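Local coordinates for protein inositol monophosphatase (Zymomonas mobilis, PDB 4N81) that probably acts as a magnesium-dependent phosphatase of the inositol monophosphatase superfamily, hydrolysing phosphate monoesters such as inositol monophosphate, at residues Gly220-Pro232 with Glu240-Leu254. Sequence-based numbering, arbitrary orientation.
Sequences GAGGIMRDWQNRP and EVIAAGDHHLIEPAL
Glu240 lies over one face of the Trp228 indole: its CB sits 3.6 Å from the centroid of the Trp228 five-membered ring. With CG opposite the carbonyl carbon (chi1 -75°), the extended Glu240 chain follows that face and stacks its carboxylate over the CE3 side of the six-membered ring, the planes 14° apart. Gln204 binds Glu240 OE2, while a water joins Glu240 OE1 to Trp228 N. Trp228 NE1 donates to Val241 O (2.9 Å) in the indole plane but from well above the carbonyl plane (C=O...donor angle 102°). A leucine in place of Trp228 would probably leave Val241 O without this donor and the Glu240 chain without its flat support. Ile242 and Ala244 each form two backbone hydrogen bonds, with Arg226 and Ile224, and so join 224-226, the outermost strand, antiparallel to 241-244 in the five-stranded sheet of this phosphatase fold. Between them Ala243 is small enough for a close non-hydrogen-bonded pair; Ala243 CB lies 4.0 Å from Met225 CG, and Tyr190 of helix 187-194 packs on that face. On the other face, His247 lays its ring over Ile224 CB. Ile250 CD1 touches Asn230 OD1 (3.5 Å) and Arg226 CG (4.1 Å), and one turn on, Leu254 CD2 reaches Trp228 O at 3.7 Å.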
loop_
_atom_site.group_PDB
_atom_site.type_symbol
_atom_site.label_atom_id
_atom_site.label_comp_id
_atom_site.label_asym_id
_atom_site.label_seq_id
_atom_site.Cartn_x
_atom_site.Cartn_y
_atom_site.Cartn_z
ATOM N N GLY A 220 -3.462 2.502 -23.108
ATOM C CA GLY A 220 -4.765 2.114 -23.633
ATOM C C GLY A 220 -5.854 2.606 -22.705
ATOM O O GLY A 220 -7.055 2.515 -23.054
ATOM N N ALA A 221 -5.459 3.081 -21.513
ATOM C CA ALA A 221 -6.418 3.796 -20.626
ATOM C C ALA A 221 -6.518 5.293 -20.951
ATOM O O ALA A 221 -7.334 6.001 -20.394
ATOM C CB ALA A 221 -6.093 3.570 -19.113
ATOM N N GLY A 222 -5.701 5.771 -21.882
ATOM C CA GLY A 222 -5.745 7.191 -22.202
ATOM C C GLY A 222 -4.556 7.967 -21.626
ATOM O O GLY A 222 -4.424 9.186 -21.861
ATOM N N GLY A 223 -3.687 7.278 -20.890
ATOM C CA GLY A 223 -2.519 7.949 -20.304
ATOM C C GLY A 223 -1.292 7.972 -21.204
ATOM O O GLY A 223 -1.347 7.658 -22.398
ATOM N N ILE A 224 -0.168 8.385 -20.635
ATOM C CA ILE A 224 1.044 8.440 -21.429
ATOM C C ILE A 224 2.149 7.916 -20.503
ATOM O O ILE A 224 2.154 8.189 -19.311
ATOM C CB ILE A 224 1.347 9.884 -21.917
ATOM C CG1 ILE A 224 2.692 9.968 -22.662
ATOM C CG2 ILE A 224 1.378 10.903 -20.761
ATOM C CD1 ILE A 224 2.728 11.327 -23.520
ATOM N N MET A 225 3.079 7.151 -21.069
ATOM C CA MET A 225 4.143 6.601 -20.268
ATOM C C MET A 225 5.406 6.597 -21.121
ATOM O O MET A 225 5.427 6.019 -22.211
ATOM C CB MET A 225 3.757 5.197 -19.783
ATOM C CG MET A 225 4.750 4.644 -18.790
ATOM S SD MET A 225 4.029 3.179 -17.976
ATOM C CE MET A 225 5.522 2.668 -17.178
ATOM N N ARG A 226 6.426 7.323 -20.638
ATOM C CA ARG A 226 7.631 7.561 -21.401
ATOM C C ARG A 226 8.852 7.527 -20.476
ATOM O O ARG A 226 8.710 7.407 -19.265
ATOM C CB ARG A 226 7.585 8.989 -21.994
ATOM C CG ARG A 226 6.355 9.304 -22.889
ATOM C CD ARG A 226 6.579 8.687 -24.255
ATOM N NE ARG A 226 5.353 8.637 -25.030
ATOM C CZ ARG A 226 4.865 9.652 -25.732
ATOM N NH1 ARG A 226 5.508 10.830 -25.776
ATOM N NH2 ARG A 226 3.723 9.476 -26.404
ATOM N N ASP A 227 10.049 7.689 -21.047
ATOM C CA ASP A 227 11.200 7.982 -20.182
ATOM C C ASP A 227 11.274 9.469 -19.833
ATOM O O ASP A 227 10.353 10.222 -20.161
ATOM C CB ASP A 227 12.532 7.429 -20.710
ATOM C CG ASP A 227 13.036 8.141 -21.965
ATOM O OD1 ASP A 227 13.899 7.529 -22.648
ATOM O OD2 ASP A 227 12.612 9.286 -22.257
ATOM N N TRP A 228 12.329 9.869 -19.116
ATOM C CA TRP A 228 12.418 11.259 -18.606
ATOM C C TRP A 228 12.834 12.263 -19.717
ATOM O O TRP A 228 12.877 13.461 -19.474
ATOM C CB TRP A 228 13.404 11.355 -17.412
ATOM C CG TRP A 228 12.921 10.616 -16.186
ATOM C CD1 TRP A 228 11.715 9.909 -16.020
ATOM C CD2 TRP A 228 13.601 10.541 -14.943
ATOM N NE1 TRP A 228 11.649 9.411 -14.716
ATOM C CE2 TRP A 228 12.801 9.784 -14.055
ATOM C CE3 TRP A 228 14.834 11.041 -14.494
ATOM C CZ2 TRP A 228 13.197 9.520 -12.725
ATOM C CZ3 TRP A 228 15.231 10.783 -13.165
ATOM C CH2 TRP A 228 14.400 10.032 -12.296
ATOM N N GLN A 229 13.185 11.765 -20.898
ATOM C CA GLN A 229 13.354 12.596 -22.097
ATOM C C GLN A 229 12.105 12.628 -22.991
ATOM O O GLN A 229 12.172 13.070 -24.149
ATOM C CB GLN A 229 14.567 12.117 -22.919
ATOM C CG GLN A 229 15.952 12.480 -22.264
ATOM C CD GLN A 229 16.240 11.610 -21.062
ATOM O OE1 GLN A 229 16.222 10.373 -21.171
ATOM N NE2 GLN A 229 16.511 12.233 -19.909
ATOM N N ASN A 230 10.993 12.124 -22.462
ATOM C CA ASN A 230 9.713 12.001 -23.196
ATOM C C ASN A 230 9.835 11.078 -24.422
ATOM O O ASN A 230 9.084 11.224 -25.391
ATOM C CB ASN A 230 9.180 13.371 -23.674
ATOM C CG ASN A 230 7.713 13.292 -24.130
ATOM O OD1 ASN A 230 6.925 12.547 -23.550
ATOM N ND2 ASN A 230 7.368 14.015 -25.197
ATOM N N ARG A 231 10.766 10.128 -24.372
ATOM C CA ARG A 231 10.908 9.154 -25.451
ATOM C C ARG A 231 10.192 7.835 -25.123
ATOM O O ARG A 231 9.951 7.538 -23.957
ATOM C CB ARG A 231 12.413 8.878 -25.714
ATOM C CG ARG A 231 13.173 10.103 -26.294
ATOM C CD ARG A 231 14.710 9.834 -26.393
ATOM N NE ARG A 231 15.332 11.024 -27.000
ATOM C CZ ARG A 231 15.453 11.268 -28.295
ATOM N NH1 ARG A 231 15.094 10.366 -29.230
ATOM N NH2 ARG A 231 15.979 12.443 -28.663
ATOM N N PRO A 232 9.889 7.016 -26.140
ATOM C CA PRO A 232 9.242 5.709 -25.871
ATOM C C PRO A 232 10.064 4.798 -25.014
ATOM O O PRO A 232 11.288 4.776 -25.139
ATOM C CB PRO A 232 9.208 5.034 -27.241
ATOM C CG PRO A 232 9.295 6.135 -28.221
ATOM C CD PRO A 232 10.111 7.238 -27.574
ATOM N N GLU A 240 14.223 4.798 -16.164
ATOM C CA GLU A 240 13.621 6.056 -15.715
ATOM C C GLU A 240 12.265 6.107 -16.420
ATOM O O GLU A 240 12.227 6.035 -17.654
ATOM C CB GLU A 240 14.502 7.233 -16.191
ATOM C CG GLU A 240 15.753 7.302 -15.312
ATOM C CD GLU A 240 16.819 8.302 -15.795
ATOM O OE1 GLU A 240 16.652 8.955 -16.861
ATOM O OE2 GLU A 240 17.829 8.410 -15.067
ATOM N N VAL A 241 11.188 6.271 -15.654
ATOM C CA VAL A 241 9.872 6.275 -16.260
ATOM C C VAL A 241 9.061 7.406 -15.687
ATOM O O VAL A 241 9.216 7.772 -14.512
ATOM C CB VAL A 241 9.085 4.908 -16.044
ATOM C CG1 VAL A 241 9.897 3.700 -16.585
ATOM C CG2 VAL A 241 8.808 4.663 -14.615
ATOM N N ILE A 242 8.164 7.933 -16.524
ATOM C CA ILE A 242 7.105 8.832 -16.032
ATOM C C ILE A 242 5.800 8.385 -16.684
ATOM O O ILE A 242 5.778 8.108 -17.904
ATOM C CB ILE A 242 7.401 10.313 -16.316
ATOM C CG1 ILE A 242 6.237 11.189 -15.860
ATOM C CG2 ILE A 242 7.747 10.544 -17.874
ATOM C CD1 ILE A 242 6.624 12.670 -15.768
ATOM N N ALA A 243 4.760 8.241 -15.857
ATOM C CA ALA A 243 3.430 7.925 -16.364
ATOM C C ALA A 243 2.523 9.086 -15.936
ATOM O O ALA A 243 2.662 9.565 -14.799
ATOM C CB ALA A 243 2.942 6.558 -15.754
ATOM N N ALA A 244 1.648 9.541 -16.834
ATOM C CA ALA A 244 0.693 10.594 -16.515
ATOM C C ALA A 244 -0.681 10.144 -16.988
ATOM O O ALA A 244 -0.777 9.553 -18.072
ATOM C CB ALA A 244 1.073 11.884 -17.252
ATOM N N GLY A 245 -1.738 10.463 -16.229
ATOM C CA GLY A 245 -3.095 10.126 -16.699
ATOM C C GLY A 245 -3.520 11.119 -17.780
ATOM O O GLY A 245 -4.379 10.824 -18.619
ATOM N N ASP A 246 -2.889 12.289 -17.776
ATOM C CA ASP A 246 -3.260 13.377 -18.659
ATOM C C ASP A 246 -2.040 13.820 -19.458
ATOM O O ASP A 246 -1.037 14.225 -18.886
ATOM C CB ASP A 246 -3.853 14.540 -17.807
ATOM C CG ASP A 246 -4.493 15.651 -18.675
ATOM O OD1 ASP A 246 -4.071 15.859 -19.809
ATOM O OD2 ASP A 246 -5.413 16.333 -18.192
ATOM N N HIS A 247 -2.131 13.774 -20.770
ATOM C CA HIS A 247 -0.957 14.122 -21.624
ATOM C C HIS A 247 -0.483 15.583 -21.410
ATOM O O HIS A 247 0.717 15.940 -21.524
ATOM C CB HIS A 247 -1.295 13.953 -23.113
ATOM C CG HIS A 247 -1.551 12.540 -23.561
ATOM N ND1 HIS A 247 -2.102 11.564 -22.754
ATOM C CD2 HIS A 247 -1.366 11.960 -24.772
ATOM C CE1 HIS A 247 -2.240 10.445 -23.446
ATOM N NE2 HIS A 247 -1.801 10.662 -24.673
ATOM N N HIS A 248 -1.431 16.415 -21.006
ATOM C CA HIS A 248 -1.153 17.828 -20.733
ATOM C C HIS A 248 -0.145 18.023 -19.557
ATOM O O HIS A 248 0.490 19.079 -19.437
ATOM C CB HIS A 248 -2.485 18.537 -20.416
ATOM C CG HIS A 248 -2.353 19.994 -20.062
ATOM N ND1 HIS A 248 -2.143 20.978 -21.005
ATOM C CD2 HIS A 248 -2.471 20.630 -18.872
ATOM C CE1 HIS A 248 -2.114 22.157 -20.412
ATOM N NE2 HIS A 248 -2.299 21.970 -19.113
ATOM N N LEU A 249 -0.039 17.047 -18.665
ATOM C CA LEU A 249 0.811 17.194 -17.493
ATOM C C LEU A 249 2.228 16.704 -17.715
ATOM O O LEU A 249 3.087 16.917 -16.841
ATOM C CB LEU A 249 0.206 16.448 -16.265
ATOM C CG LEU A 249 -0.186 17.373 -15.108
ATOM C CD1 LEU A 249 -0.915 18.603 -15.587
ATOM C CD2 LEU A 249 -1.018 16.620 -14.087
ATOM N N ILE A 250 2.510 16.047 -18.860
ATOM C CA ILE A 250 3.868 15.508 -18.885
ATOM C C ILE A 250 4.923 16.614 -19.021
ATOM O O ILE A 250 5.951 16.564 -18.376
ATOM C CB ILE A 250 4.021 14.356 -19.944
ATOM C CG1 ILE A 250 5.465 13.835 -19.958
ATOM C CG2 ILE A 250 3.678 14.841 -21.322
ATOM C CD1 ILE A 250 5.494 12.332 -20.340
ATOM N N GLU A 251 4.674 17.633 -19.843
ATOM C CA GLU A 251 5.645 18.741 -19.880
ATOM C C GLU A 251 5.902 19.482 -18.540
ATOM O O GLU A 251 7.060 19.679 -18.158
ATOM C CB GLU A 251 5.316 19.738 -21.008
ATOM C CG GLU A 251 6.443 20.703 -21.325
ATOM C CD GLU A 251 6.499 21.891 -20.361
ATOM O OE1 GLU A 251 7.619 22.427 -20.120
ATOM O OE2 GLU A 251 5.430 22.269 -19.832
ATOM N N PRO A 252 4.836 19.941 -17.860
ATOM C CA PRO A 252 5.101 20.553 -16.552
ATOM C C PRO A 252 5.745 19.634 -15.539
ATOM O O PRO A 252 6.565 20.100 -14.774
ATOM C CB PRO A 252 3.701 21.019 -16.061
ATOM C CG PRO A 252 2.735 20.395 -16.962
ATOM C CD PRO A 252 3.420 20.079 -18.273
ATOM N N ALA A 253 5.409 18.346 -15.556
ATOM C CA ALA A 253 6.026 17.428 -14.636
ATOM C C ALA A 253 7.529 17.309 -14.888
ATOM O O ALA A 253 8.357 17.429 -13.956
ATOM C CB ALA A 253 5.338 16.001 -14.749
ATOM N N LEU A 254 7.907 17.121 -16.143
ATOM C CA LEU A 254 9.354 16.976 -16.438
ATOM C C LEU A 254 10.055 18.296 -16.150
ATOM O O LEU A 254 11.136 18.317 -15.597
ATOM C CB LEU A 254 9.556 16.528 -17.890
ATOM C CG LEU A 254 9.110 15.093 -18.190
ATOM C CD1 LEU A 254 9.219 14.807 -19.728
ATOM C CD2 LEU A 254 9.910 14.050 -17.391
HETATM O O HOH W 1 15.263 8.788 -19.083
HETATM O O HOH W 2 17.978 11.005 -17.603
#